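Local coordinates for protein Methylcobalamin\: coenzyme M methyltransferase (Methanosarcina mazei, PDB 4AY7) that probably transfers methyl groups from a methylated corrinoid to coenzyme M during methanogenesis, using a zinc site in a TIM-barrel fold, at residues 33-38 with 321-326; 156-161 with 211-216; 248-253 with 269-274; 262-267 with 285-290. One frame throughout, in Å; residues are numbered along the deposited sequence.

How the contacts relate
Contacts 1, 2 and 4 are buried, whereas contact 3 is partly open to solvent. Contacts 1 and 4 reach neighbouring strands of one parallel barrel sheet, 320-323 and 287-292, and touch where Ala322 N meets Gly290 O. Contacts 1 and 3 each supply a zinc ligand, Cys325 and Cys248, and meet between Cys325 and Glu269. Contact 2 borders contact 3 through Pro212 and Ser215. The chemistry changes with place: strand pairing and apolar packing dominate contact 4, a buried aspartate holds a helix start in contact 2, a water and a threonine tie a loop to the barrel in contact 1, and a salt bridge lies toward the surface in contact 3.

Contact 1: 33-38 with 321-326; sequences VCSVTQ and LAPGCG. With ZN (zinc ion), chain C.
Val33 lays its CG2 methyl against the isobutyl group of Leu321, with CG2 4.0 Å from CD2 and the two side chains side by side, pointing the same way. They meet where the loop between helices 15-24 and 42-48 runs beside strand 320-323 of the TIM barrel, the end-to-end directions of the two segments only 9° apart. CG2 stands anti to the backbone N of Val33, which also brings it within 3.6 Å of Leu321 O. A single bridge joins the backbones here, Cys34 N donating to Leu321 O over 2.9 Å. Helix 333-346 covers this end through Val340 and Arg343.

Farther on, Ser35 OG lies beside the ring of Pro323, 3.8 Å from both CG and CD, while giving its proton to Thr37 O in its own loop. A water fills the junction: it accepts from Val36 N and donates to Thr37 OG1 and to Pro323 O, so three loop and strand groups share one molecule. Gln38, which binds coenzyme M in this protein, has its amide fixed by Gly40 N and Ile327 O. Thr37 OG1 donates to Cys325 O at 2.8 Å from well above the carbonyl plane, 65° out of it. The contact thus joins a substrate-binding loop to a metal ligand: together with His246 and Cys248, Cys325 binds the zinc ion, its SG 2.5 Å from the metal.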
loop_
_atom_site.group_PDB
_atom_site.type_symbol
_atom_site.label_atom_id
_atom_site.label_comp_id
_atom_site.label_asym_id
_atom_site.label_seq_id
_atom_site.Cartn_x
_atom_site.Cartn_y
_atom_site.Cartn_z
ATOM N N VAL A 33 -6.732 -6.795 12.550
ATOM C CA VAL A 33 -7.055 -5.398 12.275
ATOM C C VAL A 33 -5.765 -4.655 12.142
ATOM O O VAL A 33 -4.958 -4.633 13.066
ATOM C CB VAL A 33 -7.989 -4.762 13.292
ATOM C CG1 VAL A 33 -7.467 -4.931 14.734
ATOM C CG2 VAL A 33 -8.314 -3.328 12.911
ATOM N N CYS A 34 -5.573 -4.105 10.965
ATOM C CA CYS A 34 -4.334 -3.327 10.714
ATOM C C CYS A 34 -4.496 -2.465 9.506
ATOM O O CYS A 34 -5.598 -2.387 8.967
ATOM C CB CYS A 34 -3.152 -4.243 10.553
ATOM S SG CYS A 34 -3.197 -5.163 9.056
ATOM N N SER A 35 -3.424 -1.754 9.117
ATOM C CA SER A 35 -3.428 -0.987 7.862
ATOM C C SER A 35 -2.332 -1.452 6.962
ATOM O O SER A 35 -1.198 -1.686 7.426
ATOM C CB SER A 35 -3.292 0.508 8.182
ATOM O OG SER A 35 -3.501 1.236 6.984
ATOM N N VAL A 36 -2.653 -1.606 5.685
ATOM C CA VAL A 36 -1.712 -1.946 4.668
ATOM C C VAL A 36 -1.405 -0.666 3.891
ATOM O O VAL A 36 -0.534 -0.657 3.053
ATOM C CB VAL A 36 -2.161 -3.113 3.741
ATOM C CG1 VAL A 36 -2.423 -4.370 4.563
ATOM C CG2 VAL A 36 -3.452 -2.772 2.974
ATOM N N THR A 37 -2.079 0.425 4.217
ATOM C CA THR A 37 -1.890 1.669 3.522
ATOM C C THR A 37 -1.218 2.627 4.551
ATOM O O THR A 37 -1.061 2.269 5.706
ATOM C CB THR A 37 -3.261 2.209 3.093
ATOM O OG1 THR A 37 -4.114 2.247 4.247
ATOM C CG2 THR A 37 -3.904 1.248 2.030
ATOM N N GLN A 38 -0.884 3.838 4.173
ATOM C CA GLN A 38 0.001 4.643 5.027
ATOM C C GLN A 38 -0.664 4.990 6.398
ATOM O O GLN A 38 -1.882 5.262 6.473
ATOM C CB GLN A 38 0.515 5.891 4.253
ATOM C CG GLN A 38 -0.274 7.174 4.418
ATOM C CD GLN A 38 0.080 7.928 5.703
ATOM O OE1 GLN A 38 1.238 7.859 6.134
ATOM N NE2 GLN A 38 -0.924 8.552 6.373
ATOM N N LEU A 321 -9.391 -6.449 8.518
ATOM C CA LEU A 321 -10.133 -5.179 8.740
ATOM C C LEU A 321 -9.118 -4.049 8.698
ATOM O O LEU A 321 -8.074 -4.087 9.405
ATOM C CB LEU A 321 -10.839 -5.174 10.054
ATOM C CG LEU A 321 -11.595 -3.924 10.513
ATOM C CD1 LEU A 321 -12.667 -3.639 9.480
ATOM C CD2 LEU A 321 -12.149 -3.952 11.943
ATOM N N ALA A 322 -9.411 -3.050 7.873
ATOM C CA ALA A 322 -8.421 -1.964 7.630
ATOM C C ALA A 322 -9.083 -0.736 7.031
ATOM O O ALA A 322 -10.167 -0.838 6.494
ATOM C CB ALA A 322 -7.294 -2.471 6.697
ATOM N N PRO A 323 -8.363 0.442 7.036
ATOM C CA PRO A 323 -8.821 1.608 6.302
ATOM C C PRO A 323 -8.932 1.263 4.800
ATOM O O PRO A 323 -8.130 0.492 4.272
ATOM C CB PRO A 323 -7.721 2.637 6.565
ATOM C CG PRO A 323 -7.111 2.189 7.870
ATOM C CD PRO A 323 -7.128 0.710 7.795
ATOM N N GLY A 324 -9.833 1.915 4.099
ATOM C CA GLY A 324 -9.937 1.724 2.695
ATOM C C GLY A 324 -8.789 2.318 1.879
ATOM O O GLY A 324 -8.495 1.843 0.827
ATOM N N CYS A 325 -8.175 3.392 2.343
ATOM C CA CYS A 325 -7.107 4.061 1.611
ATOM C C CYS A 325 -6.092 4.484 2.670
ATOM O O CYS A 325 -6.224 4.099 3.830
ATOM C CB CYS A 325 -7.637 5.252 0.787
ATOM S SG CYS A 325 -6.372 5.722 -0.413
ATOM N N GLY A 326 -5.049 5.213 2.289
ATOM C CA GLY A 326 -4.139 5.748 3.325
ATOM C C GLY A 326 -4.952 6.547 4.367
ATOM O O GLY A 326 -5.980 7.184 4.058
HETATM ZN ZN ZN C . -6.493 4.327 -2.521
HETATM O O HOH W 1 -5.305 -0.116 4.904
#

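Contact 2: 156-161 with 211-216; sequences GPVTVA and DPVASP
Gly156, at the N-cap position of helix 157-165, has no side chain, and its carbonyl carbon lies 3.2 Å from Asp211 OD2. The arrangement is a helix start held by a carboxylate from the next barrel segment, the loop that follows strand 206-210 of the TIM barrel. Pro157 offers no N-H, and its CD packs against OD2, the two side chains crossing at about a right angle. Val158 comes next: its N donates to the syn lone pair of Asp211 OD2 at 2.9 Å, and its CB comes close to OD1. Its CG1, anti to the backbone N (chi1 -180°), meets Val213 CG1 at 3.9 Å, while CG2 approaches Ala214 CB at 4.1 Å. Phe170 and Leu228 border this apolar patch.

Thr159 grips the other carboxylate oxygen twice. Its N reaches the syn lone pair of Asp211 OD1, its OG1 the anti lone pair, both at a short 2.6 Å. Three donors therefore hold the two oxygens of the buried carboxylate, and the positive end of the helix dipole would probably stabilise its charge. An alanine in place of Asp211 would probably leave Val158 N and Thr159 N without their acceptors and Thr159 OG1 freer to turn. As it stands, OG1 is also an acceptor, linking the helix to the 3-10 segment 212-214 through Val213 N, 3.1 Å away at an N-H...O angle of 161°.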
loop_
_atom_site.group_PDB
_atom_site.type_symbol
_atom_site.label_atom_id
_atom_site.label_comp_id
_atom_site.label_asym_id
_atom_site.label_seq_id
_atom_site.Cartn_x
_atom_site.Cartn_y
_atom_site.Cartn_z
ATOM N N GLY A 156 3.279 0.911 -6.973
ATOM C CA GLY A 156 3.264 -0.310 -7.774
ATOM C C GLY A 156 3.787 -0.023 -9.184
ATOM O O GLY A 156 3.989 1.165 -9.562
ATOM N N PRO A 157 3.972 -1.067 -9.986
ATOM C CA PRO A 157 4.681 -0.854 -11.238
ATOM C C PRO A 157 3.969 0.036 -12.230
ATOM O O PRO A 157 4.640 0.736 -13.009
ATOM C CB PRO A 157 4.892 -2.238 -11.796
ATOM C CG PRO A 157 4.081 -3.180 -10.994
ATOM C CD PRO A 157 3.721 -2.496 -9.705
ATOM N N VAL A 158 2.652 0.101 -12.201
ATOM C CA VAL A 158 1.986 0.954 -13.161
ATOM C C VAL A 158 2.332 2.419 -12.812
ATOM O O VAL A 158 2.689 3.239 -13.658
ATOM C CB VAL A 158 0.498 0.705 -13.232
ATOM C CG1 VAL A 158 -0.194 1.604 -14.258
ATOM C CG2 VAL A 158 0.264 -0.782 -13.539
ATOM N N THR A 159 2.182 2.761 -11.535
ATOM C CA THR A 159 2.471 4.107 -11.075
ATOM C C THR A 159 3.951 4.471 -11.246
ATOM O O THR A 159 4.250 5.603 -11.620
ATOM C CB THR A 159 1.937 4.206 -9.637
ATOM O OG1 THR A 159 0.511 4.037 -9.713
ATOM C CG2 THR A 159 2.239 5.584 -8.943
ATOM N N VAL A 160 4.856 3.497 -11.051
ATOM C CA VAL A 160 6.283 3.727 -11.266
ATOM C C VAL A 160 6.541 4.009 -12.737
ATOM O O VAL A 160 7.267 4.952 -13.036
ATOM C CB VAL A 160 7.164 2.507 -10.857
ATOM C CG1 VAL A 160 8.575 2.681 -11.370
ATOM C CG2 VAL A 160 7.108 2.304 -9.346
ATOM N N ALA A 161 5.901 3.278 -13.651
ATOM C CA ALA A 161 6.128 3.515 -15.063
ATOM C C ALA A 161 5.647 4.915 -15.435
ATOM O O ALA A 161 6.313 5.648 -16.156
ATOM C CB ALA A 161 5.384 2.501 -15.909
ATOM N N ASP A 211 -1.225 1.230 -6.365
ATOM C CA ASP A 211 -1.041 1.522 -7.720
ATOM C C ASP A 211 -2.168 2.350 -8.288
ATOM O O ASP A 211 -2.914 1.887 -9.118
ATOM C CB ASP A 211 -0.856 0.199 -8.509
ATOM C CG ASP A 211 0.215 0.306 -9.632
ATOM O OD1 ASP A 211 0.449 1.450 -10.071
ATOM O OD2 ASP A 211 0.772 -0.752 -10.109
ATOM N N PRO A 212 -2.272 3.597 -7.873
ATOM C CA PRO A 212 -3.405 4.404 -8.312
ATOM C C PRO A 212 -3.540 4.628 -9.817
ATOM O O PRO A 212 -4.642 4.805 -10.274
ATOM C CB PRO A 212 -3.183 5.714 -7.583
ATOM C CG PRO A 212 -1.715 5.759 -7.312
ATOM C CD PRO A 212 -1.493 4.322 -6.885
ATOM N N VAL A 213 -2.443 4.702 -10.577
ATOM C CA VAL A 213 -2.519 4.877 -12.039
ATOM C C VAL A 213 -3.305 3.708 -12.723
ATOM O O VAL A 213 -3.852 3.884 -13.796
ATOM C CB VAL A 213 -1.093 5.174 -12.641
ATOM C CG1 VAL A 213 -1.126 5.384 -14.166
ATOM C CG2 VAL A 213 -0.543 6.480 -12.029
ATOM N N ALA A 214 -3.310 2.542 -12.123
ATOM C CA ALA A 214 -4.021 1.396 -12.705
ATOM C C ALA A 214 -5.552 1.498 -12.535
ATOM O O ALA A 214 -6.298 0.682 -13.098
ATOM C CB ALA A 214 -3.449 0.101 -12.110
ATOM N N SER A 215 -6.013 2.490 -11.788
ATOM C CA SER A 215 -7.429 2.737 -11.551
ATOM C C SER A 215 -8.192 3.042 -12.827
ATOM O O SER A 215 -7.682 3.700 -13.700
ATOM C CB SER A 215 -7.589 3.873 -10.563
ATOM O OG SER A 215 -8.959 4.189 -10.338
ATOM N N PRO A 216 -9.414 2.491 -12.977
ATOM C CA PRO A 216 -10.273 2.882 -14.073
ATOM C C PRO A 216 -10.506 4.390 -14.078
ATOM O O PRO A 216 -10.940 4.938 -15.078
ATOM C CB PRO A 216 -11.591 2.124 -13.754
ATOM C CG PRO A 216 -11.094 0.903 -13.051
ATOM C CD PRO A 216 -10.078 1.507 -12.107
#

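Contact 3: 248-253 with 269-274; sequences CGNVNP and EEKIGS. With ZN (zinc ion), chain C.
Ile272 fills the close-packed part of this contact, between two loops that follow strands 242-246 and 265-267 of the TIM barrel. Its CG2 sits 3.4 Å from Gly249 O, and its CD1 meets Val251 CG2 at 3.7 Å, the two side chains set obliquely. CG1 lies between the backbone N and the carbonyl carbon (chi1 76°), whereas CG2, beside the backbone N, faces the inverse gamma turn centred on Asn250. Alongside, the amide of Asn252 packs on Ile272, OD1 3.6 Å from CB, and ND2 gives Ile272 O an almost straight bond of 3.0 Å, in the amide plane and on a carbonyl lone pair. An alanine in place of Asn252 would probably leave Ile272 O without this donor and open a gap beside Ile272 CB. At the buried inner end Gly249 N donates to the anti lone pair of Glu269 OE1 at 2.8 Å, and a water joins Gly249 O to Glu269 N.

Toward solvent the fit is looser: Lys271 CD stays 3.9 Å from Asn250 OD1, and Asp217 holds Asn250 ND2. The salt bridge from Lys271 to Glu269 brings NZ to OE2 at 2.7 Å and, from above the carboxylate plane, to OE1. Since Cys248 SG binds the zinc ion at 2.4 Å and Glu269 touches Cys325, a second ligand, the double grip on Glu269 probably steadies the backbone beside the metal, and Lys271 probably offsets local negative charge.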
loop_
_atom_site.group_PDB
_atom_site.type_symbol
_atom_site.label_atom_id
_atom_site.label_comp_id
_atom_site.label_asym_id
_atom_site.label_seq_id
_atom_site.Cartn_x
_atom_site.Cartn_y
_atom_site.Cartn_z
ATOM N N CYS A 248 -6.771 2.462 -5.849
ATOM C CA CYS A 248 -7.724 3.416 -5.301
ATOM C C CYS A 248 -8.830 3.545 -6.338
ATOM O O CYS A 248 -8.605 3.335 -7.527
ATOM C CB CYS A 248 -7.116 4.849 -5.215
ATOM S SG CYS A 248 -5.440 4.971 -4.589
ATOM N N GLY A 249 -9.967 4.039 -5.911
ATOM C CA GLY A 249 -10.963 4.494 -6.873
ATOM C C GLY A 249 -12.054 3.455 -7.125
ATOM O O GLY A 249 -12.137 2.453 -6.426
ATOM N N ASN A 250 -12.882 3.745 -8.135
ATOM C CA ASN A 250 -14.017 2.882 -8.561
ATOM C C ASN A 250 -13.441 1.703 -9.386
ATOM O O ASN A 250 -13.488 1.721 -10.603
ATOM C CB ASN A 250 -14.970 3.746 -9.427
ATOM C CG ASN A 250 -15.218 5.136 -8.816
ATOM O OD1 ASN A 250 -15.997 5.263 -7.880
ATOM N ND2 ASN A 250 -14.520 6.168 -9.307
ATOM N N VAL A 251 -12.847 0.731 -8.701
ATOM C CA VAL A 251 -12.220 -0.417 -9.327
ATOM C C VAL A 251 -13.197 -1.547 -9.679
ATOM O O VAL A 251 -12.726 -2.542 -10.149
ATOM C CB VAL A 251 -11.082 -1.036 -8.464
ATOM C CG1 VAL A 251 -9.934 -0.081 -8.314
ATOM C CG2 VAL A 251 -11.549 -1.466 -7.071
ATOM N N ASN A 252 -14.526 -1.442 -9.477
ATOM C CA ASN A 252 -15.376 -2.588 -9.837
ATOM C C ASN A 252 -15.183 -3.134 -11.268
ATOM O O ASN A 252 -15.264 -4.360 -11.474
ATOM C CB ASN A 252 -16.845 -2.327 -9.596
ATOM C CG ASN A 252 -17.205 -2.430 -8.124
ATOM O OD1 ASN A 252 -16.591 -3.178 -7.392
ATOM N ND2 ASN A 252 -18.080 -1.579 -7.678
ATOM N N PRO A 253 -14.895 -2.247 -12.251
ATOM C CA PRO A 253 -14.796 -2.773 -13.645
ATOM C C PRO A 253 -13.547 -3.609 -13.910
ATOM O O PRO A 253 -13.505 -4.329 -14.898
ATOM C CB PRO A 253 -14.837 -1.530 -14.506
ATOM C CG PRO A 253 -15.406 -0.436 -13.616
ATOM C CD PRO A 253 -15.071 -0.779 -12.204
ATOM N N GLU A 269 -11.268 0.389 -1.460
ATOM C CA GLU A 269 -11.937 1.496 -0.818
ATOM C C GLU A 269 -13.392 1.163 -0.643
ATOM O O GLU A 269 -13.973 0.362 -1.352
ATOM C CB GLU A 269 -11.854 2.732 -1.715
ATOM C CG GLU A 269 -10.528 3.442 -1.695
ATOM C CD GLU A 269 -10.667 4.899 -2.153
ATOM O OE1 GLU A 269 -10.616 5.117 -3.385
ATOM O OE2 GLU A 269 -10.825 5.806 -1.265
ATOM N N GLU A 270 -13.988 1.890 0.272
ATOM C CA GLU A 270 -15.400 1.829 0.589
ATOM C C GLU A 270 -16.289 2.128 -0.633
ATOM O O GLU A 270 -17.392 1.636 -0.747
ATOM C CB GLU A 270 -15.598 2.939 1.666
ATOM C CG GLU A 270 -16.955 3.027 2.313
ATOM C CD GLU A 270 -17.954 3.699 1.399
ATOM O OE1 GLU A 270 -17.534 4.716 0.779
ATOM O OE2 GLU A 270 -19.108 3.166 1.262
ATOM N N LYS A 271 -15.784 3.006 -1.509
ATOM C CA LYS A 271 -16.455 3.486 -2.729
ATOM C C LYS A 271 -17.071 2.394 -3.542
ATOM O O LYS A 271 -18.163 2.559 -4.092
ATOM C CB LYS A 271 -15.420 4.159 -3.665
ATOM C CG LYS A 271 -15.281 5.656 -3.600
ATOM C CD LYS A 271 -14.171 6.116 -4.561
ATOM C CE LYS A 271 -13.504 7.388 -4.023
ATOM N NZ LYS A 271 -12.550 6.993 -2.942
ATOM N N ILE A 272 -16.401 1.257 -3.647
ATOM C CA ILE A 272 -16.884 0.227 -4.553
ATOM C C ILE A 272 -18.115 -0.614 -4.054
ATOM O O ILE A 272 -18.642 -1.433 -4.768
ATOM C CB ILE A 272 -15.698 -0.624 -5.024
ATOM C CG1 ILE A 272 -15.232 -1.607 -3.936
ATOM C CG2 ILE A 272 -14.526 0.309 -5.432
ATOM C CD1 ILE A 272 -13.931 -2.306 -4.331
ATOM N N GLY A 273 -18.560 -0.392 -2.829
ATOM C CA GLY A 273 -19.690 -1.108 -2.326
ATOM C C GLY A 273 -19.266 -1.870 -1.120
ATOM O O GLY A 273 -18.226 -1.585 -0.537
ATOM N N SER A 274 -20.120 -2.823 -0.720
ATOM C CA SER A 274 -19.927 -3.530 0.512
ATOM C C SER A 274 -18.830 -4.571 0.429
ATOM O O SER A 274 -18.489 -5.066 -0.636
ATOM C CB SER A 274 -21.227 -4.240 0.845
ATOM O OG SER A 274 -21.484 -5.304 -0.096
HETATM ZN ZN ZN C . -6.493 4.327 -2.521
HETATM O O HOH W 2 -10.660 1.035 -4.460
#

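Contact 4: 262-267 with 285-290; sequences GFEGLS and RARLVG
Gly265, Leu266 and Ser267 pair in parallel with Arg287, Leu288 and Val289, the axes of the two short strands approaching to 4.5 Å at an angle of 31°. Three backbone bonds bind them: Arg287 N to Glu264 O, Leu266 N to Arg287 O, and Val289 N to Leu266 O. The first is nearly straight at 177°.

On one face Leu266 turns its isobutyl group over the start of the neighbouring segment, CG 3.9 Å from Ala286 CB, with Met258 of helix 252-259 closing over it. Leu288 bends back so that its CD1 approaches Leu266 O at 3.5 Å. The other face carries Ser267, Val289 and Arg287. Val289 CB lies 4.0 Å from Ser267 CA, and a CB at Gly265 would crowd Val289 CG2 at 3.3 Å. The Arg287 chain, bent at chi2 and chi3, curls back toward Glu264 O, and NH2 comes within 3.4 Å at an angle too poor for a hydrogen bond. Its NE is held instead by Leu23 O, and the side chain also touches Asp319, a magnesium-binding residue. Ser267 OG bonds to ND1 of His246, a second-shell link that probably orients the imidazole for zinc.

Neighbouring parallel strands with helix 275-282 between them in sequence make a beta-alpha-beta unit, the repeating element of the TIM barrel, here with the leucine face toward a surrounding helix and the serine beside the metal site.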
loop_
_atom_site.group_PDB
_atom_site.type_symbol
_atom_site.label_atom_id
_atom_site.label_comp_id
_atom_site.label_asym_id
_atom_site.label_seq_id
_atom_site.Cartn_x
_atom_site.Cartn_y
_atom_site.Cartn_z
ATOM N N GLY A 262 -2.590 -12.601 -8.883
ATOM C CA GLY A 262 -1.680 -13.366 -8.047
ATOM C C GLY A 262 -1.280 -12.817 -6.706
ATOM O O GLY A 262 -0.443 -13.400 -6.028
ATOM N N PHE A 263 -1.938 -11.753 -6.287
ATOM C CA PHE A 263 -1.743 -11.209 -4.955
ATOM C C PHE A 263 -2.608 -11.954 -3.976
ATOM O O PHE A 263 -3.736 -12.252 -4.302
ATOM C CB PHE A 263 -2.153 -9.734 -4.953
ATOM C CG PHE A 263 -1.224 -8.867 -5.748
ATOM C CD1 PHE A 263 -1.409 -8.760 -7.133
ATOM C CD2 PHE A 263 -0.213 -8.125 -5.127
ATOM C CE1 PHE A 263 -0.555 -7.971 -7.903
ATOM C CE2 PHE A 263 0.629 -7.334 -5.883
ATOM C CZ PHE A 263 0.472 -7.256 -7.279
ATOM N N GLU A 264 -2.095 -12.241 -2.795
ATOM C CA GLU A 264 -2.935 -12.824 -1.759
ATOM C C GLU A 264 -4.138 -11.971 -1.442
ATOM O O GLU A 264 -5.233 -12.499 -1.265
ATOM C CB GLU A 264 -2.149 -13.034 -0.490
ATOM C CG GLU A 264 -1.330 -14.297 -0.520
ATOM C CD GLU A 264 -0.076 -14.261 -1.300
ATOM O OE1 GLU A 264 0.285 -13.163 -1.753
ATOM O OE2 GLU A 264 0.538 -15.378 -1.481
ATOM N N GLY A 265 -3.892 -10.719 -1.195
ATOM C CA GLY A 265 -4.948 -9.809 -0.816
ATOM C C GLY A 265 -5.130 -8.679 -1.781
ATOM O O GLY A 265 -4.147 -8.178 -2.420
ATOM N N LEU A 266 -6.377 -8.245 -1.849
ATOM C CA LEU A 266 -6.764 -7.032 -2.466
ATOM C C LEU A 266 -7.319 -5.985 -1.475
ATOM O O LEU A 266 -8.188 -6.228 -0.678
ATOM C CB LEU A 266 -7.771 -7.274 -3.588
ATOM C CG LEU A 266 -7.386 -8.270 -4.628
ATOM C CD1 LEU A 266 -8.568 -8.421 -5.561
ATOM C CD2 LEU A 266 -6.146 -7.822 -5.397
ATOM N N SER A 267 -6.734 -4.794 -1.515
ATOM C CA SER A 267 -7.114 -3.676 -0.592
ATOM C C SER A 267 -7.932 -2.752 -1.420
ATOM O O SER A 267 -7.447 -2.207 -2.437
ATOM C CB SER A 267 -5.900 -2.994 -0.042
ATOM O OG SER A 267 -6.194 -1.743 0.551
ATOM N N ARG A 285 -10.411 -16.384 -5.247
ATOM C CA ARG A 285 -9.163 -16.062 -5.956
ATOM C C ARG A 285 -8.224 -15.134 -5.183
ATOM O O ARG A 285 -7.006 -15.123 -5.424
ATOM C CB ARG A 285 -9.485 -15.491 -7.337
ATOM C CG ARG A 285 -9.942 -16.570 -8.299
ATOM C CD ARG A 285 -10.364 -15.929 -9.593
ATOM N NE ARG A 285 -11.531 -15.086 -9.421
ATOM C CZ ARG A 285 -11.817 -13.959 -10.080
ATOM N NH1 ARG A 285 -11.011 -13.496 -10.993
ATOM N NH2 ARG A 285 -12.943 -13.298 -9.862
ATOM N N ALA A 286 -8.759 -14.320 -4.301
ATOM C CA ALA A 286 -7.947 -13.430 -3.462
ATOM C C ALA A 286 -8.789 -13.103 -2.226
ATOM O O ALA A 286 -10.013 -13.412 -2.195
ATOM C CB ALA A 286 -7.530 -12.150 -4.168
ATOM N N ARG A 287 -8.124 -12.648 -1.174
ATOM C CA ARG A 287 -8.796 -12.180 0.020
ATOM C C ARG A 287 -8.985 -10.697 -0.027
ATOM O O ARG A 287 -8.338 -9.990 -0.826
ATOM C CB ARG A 287 -8.004 -12.574 1.246
ATOM C CG ARG A 287 -8.374 -13.892 1.880
ATOM C CD ARG A 287 -8.264 -15.057 0.897
ATOM N NE ARG A 287 -6.944 -15.214 0.328
ATOM C CZ ARG A 287 -6.654 -15.812 -0.822
ATOM N NH1 ARG A 287 -7.564 -16.444 -1.541
ATOM N NH2 ARG A 287 -5.403 -15.866 -1.263
ATOM N N LEU A 288 -9.865 -10.175 0.818
ATOM C CA LEU A 288 -10.244 -8.754 0.777
ATOM C C LEU A 288 -9.834 -8.007 2.051
ATOM O O LEU A 288 -10.040 -8.474 3.183
ATOM C CB LEU A 288 -11.725 -8.576 0.480
ATOM C CG LEU A 288 -12.218 -7.214 -0.000
ATOM C CD1 LEU A 288 -11.609 -6.831 -1.339
ATOM C CD2 LEU A 288 -13.763 -7.134 -0.033
ATOM N N VAL A 289 -9.139 -6.896 1.852
ATOM C CA VAL A 289 -8.598 -6.095 2.927
ATOM C C VAL A 289 -9.288 -4.738 2.841
ATOM O O VAL A 289 -9.379 -4.141 1.788
ATOM C CB VAL A 289 -7.096 -5.892 2.796
ATOM C CG1 VAL A 289 -6.595 -5.010 3.945
ATOM C CG2 VAL A 289 -6.339 -7.261 2.678
ATOM N N GLY A 290 -9.760 -4.253 3.976
ATOM C CA GLY A 290 -10.458 -2.947 3.995
ATOM C C GLY A 290 -11.554 -2.915 5.025
ATOM O O GLY A 290 -11.468 -3.655 5.976
HETATM O O HOH W 3 -4.797 -13.882 -6.029
HETATM O O HOH W 4 -7.807 -1.347 2.305
#